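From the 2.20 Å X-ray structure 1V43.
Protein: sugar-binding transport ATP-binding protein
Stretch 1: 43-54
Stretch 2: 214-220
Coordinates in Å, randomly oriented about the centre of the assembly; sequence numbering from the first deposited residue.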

# COMPACT_ATOMS: atom_id res chain seq x y z
N LEU A 43 16.62 -3.41 4.88
CA LEU A 43 15.28 -3.87 4.59
C LEU A 43 15.07 -5.35 4.86
O LEU A 43 15.88 -6.18 4.44
N GLY A 44 13.98 -5.67 5.55
CA GLY A 44 13.71 -7.06 5.86
C GLY A 44 12.53 -7.22 6.80
O GLY A 44 12.12 -6.26 7.45
N PRO A 45 11.97 -8.44 6.91
CA PRO A 45 10.82 -8.67 7.80
C PRO A 45 11.19 -8.58 9.27
O PRO A 45 12.37 -8.49 9.63
N SER A 46 10.17 -8.60 10.12
CA SER A 46 10.38 -8.54 11.56
C SER A 46 11.28 -9.67 12.01
O SER A 46 11.12 -10.81 11.59
N GLY A 47 12.24 -9.36 12.87
CA GLY A 47 13.14 -10.39 13.36
C GLY A 47 14.20 -10.86 12.39
O GLY A 47 14.79 -11.92 12.60
N CYS A 48 14.45 -10.09 11.33
CA CYS A 48 15.46 -10.50 10.36
C CYS A 48 16.85 -10.08 10.82
O CYS A 48 17.85 -10.44 10.19
N GLY A 49 16.91 -9.28 11.88
CA GLY A 49 18.20 -8.82 12.40
C GLY A 49 18.56 -7.37 12.13
O GLY A 49 19.55 -6.86 12.68
N LYS A 50 17.76 -6.69 11.31
CA LYS A 50 18.03 -5.30 10.96
C LYS A 50 18.02 -4.37 12.16
O LYS A 50 18.85 -3.48 12.28
N THR A 51 17.07 -4.58 13.06
CA THR A 51 17.01 -3.73 14.24
C THR A 51 18.17 -4.01 15.19
O THR A 51 18.76 -3.08 15.75
N THR A 52 18.50 -5.29 15.36
CA THR A 52 19.60 -5.67 16.24
C THR A 52 20.88 -5.02 15.71
O THR A 52 21.67 -4.50 16.49
N THR A 53 21.07 -5.06 14.39
CA THR A 53 22.24 -4.46 13.76
C THR A 53 22.28 -2.95 14.05
O THR A 53 23.31 -2.42 14.44
N LEU A 54 21.15 -2.26 13.86
CA LEU A 54 21.13 -0.82 14.14
C LEU A 54 21.54 -0.54 15.59
O LEU A 54 22.33 0.36 15.84
N VAL A 214 19.11 -6.14 1.87
CA VAL A 214 18.00 -7.02 2.23
C VAL A 214 18.50 -8.09 3.21
O VAL A 214 19.52 -8.74 2.99
N MET A 215 17.76 -8.26 4.30
CA MET A 215 18.13 -9.23 5.32
C MET A 215 16.99 -10.19 5.62
O MET A 215 15.83 -9.84 5.51
N ASN A 216 17.36 -11.41 6.00
CA ASN A 216 16.40 -12.47 6.33
C ASN A 216 17.13 -13.45 7.25
O ASN A 216 18.24 -13.89 6.94
N ARG A 217 16.52 -13.77 8.39
CA ARG A 217 17.09 -14.70 9.37
C ARG A 217 18.55 -14.39 9.72
O ARG A 217 19.41 -15.26 9.67
N GLY A 218 18.81 -13.13 10.06
CA GLY A 218 20.14 -12.70 10.44
C GLY A 218 21.22 -12.63 9.38
O GLY A 218 22.37 -12.29 9.69
N GLN A 219 20.90 -12.93 8.13
CA GLN A 219 21.91 -12.87 7.07
C GLN A 219 21.68 -11.79 6.04
O GLN A 219 20.54 -11.43 5.73
N LEU A 220 22.77 -11.26 5.51
CA LEU A 220 22.70 -10.26 4.46
C LEU A 220 22.52 -11.02 3.16
O LEU A 220 23.44 -11.68 2.68

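A loop and the start of a helix often pack on a neighbouring strand and turn through backbone polar contacts, with a few side chains filling the space between; this sugar-binding transport ATP-binding protein offers a compact example. Two backbone hydrogen bonds fix the register: Met215 N to Leu43 O (2.8 Å), beside the parallel bridge of Leu43 with Val214, and Gly218 N to Cys48 O (2.9 Å), at the turn that follows the strand.

Apolar packing centres on Met215 (m, t, p), the residue most covered, with 104 Å² buried by the other stretch. Its CB lies 3.8 Å from SG of Cys48 (chi1 p), its SD 3.9 Å from CA of Lys50, and its CE 3.9 Å from both C of Gly49 and OG1 of Thr53. The CA-to-CB bond of Thr53 (chi1 m) points toward the other stretch, while Thr53 OG1 donates to Gly49 O (2.9 Å).

One backbone carbonyl, Met215 O, also packs closely. It lies 3.5 Å from CD of Pro45 and 3.5 Å from CA of Gly44, where a CB would clash with that oxygen.

Lys50 (p, t, t, m) starts sideways, but its end leads away, with NZ donating to Gly44 O (2.8 Å). The CA-to-CB bonds of Asn216 (chi1 t) and Arg217 (chi1 m) point away, yet Asn216 OD1 lies 4.1 Å from CG of Pro45.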

# COMPACT_ATOMS: atom_id res chain seq x y z
CB LEU A 43 14.96 -3.59 3.11
CG LEU A 43 13.61 -4.06 2.56
CD1 LEU A 43 12.50 -3.25 3.20
CD2 LEU A 43 13.58 -3.90 1.04
CB PRO A 45 10.36 -10.07 7.40
CG PRO A 45 11.65 -10.75 7.05
CD PRO A 45 12.38 -9.69 6.25
CB SER A 46 9.04 -8.64 12.30
OG SER A 46 8.16 -7.62 11.87
CB CYS A 48 15.19 -9.90 8.98
SG CYS A 48 15.49 -8.12 8.87
CB LYS A 50 17.03 -4.81 9.89
CG LYS A 50 15.57 -4.73 10.33
CD LYS A 50 14.70 -4.39 9.13
CE LYS A 50 13.25 -4.14 9.52
NZ LYS A 50 12.62 -5.36 10.05
CB THR A 51 15.67 -3.91 14.96
OG1 THR A 51 14.61 -3.56 14.07
CG2 THR A 51 15.60 -3.02 16.20
CB THR A 52 19.80 -7.20 16.31
OG1 THR A 52 18.62 -7.82 16.82
CG2 THR A 52 20.98 -7.53 17.22
CB THR A 53 22.23 -4.68 12.23
OG1 THR A 53 22.24 -6.09 11.95
CG2 THR A 53 23.45 -4.03 11.57
CB LEU A 54 19.74 -0.23 13.89
CG LEU A 54 19.72 1.30 13.75
CD1 LEU A 54 20.38 1.68 12.44
CD2 LEU A 54 18.29 1.83 13.78
CB VAL A 214 17.44 -7.72 0.97
CG1 VAL A 214 16.15 -8.46 1.30
CG2 VAL A 214 17.23 -6.69 -0.12
CB MET A 215 18.53 -8.51 6.62
CG MET A 215 19.83 -7.73 6.54
SD MET A 215 20.21 -6.92 8.11
CE MET A 215 20.79 -8.37 9.09
CB ASN A 216 15.92 -13.20 5.07
CG ASN A 216 14.90 -14.28 5.38
OD1 ASN A 216 13.83 -14.01 5.91
ND2 ASN A 216 15.23 -15.52 5.03
CB ARG A 217 16.97 -16.14 8.87
CG ARG A 217 15.52 -16.60 8.73
CD ARG A 217 15.37 -18.10 8.51
NE ARG A 217 15.49 -18.49 7.11
CZ ARG A 217 14.98 -19.61 6.61
NH1 ARG A 217 14.31 -20.44 7.40
NH2 ARG A 217 15.12 -19.89 5.32
CB GLN A 219 22.01 -14.19 6.32
CG GLN A 219 22.46 -15.39 7.15
CD GLN A 219 23.29 -16.35 6.32
OE1 GLN A 219 24.45 -16.07 6.00
NE2 GLN A 219 22.70 -17.48 5.95
CB LEU A 220 24.00 -9.47 4.39
CG LEU A 220 24.09 -8.51 3.20
CD1 LEU A 220 22.96 -7.47 3.28
CD2 LEU A 220 25.46 -7.83 3.21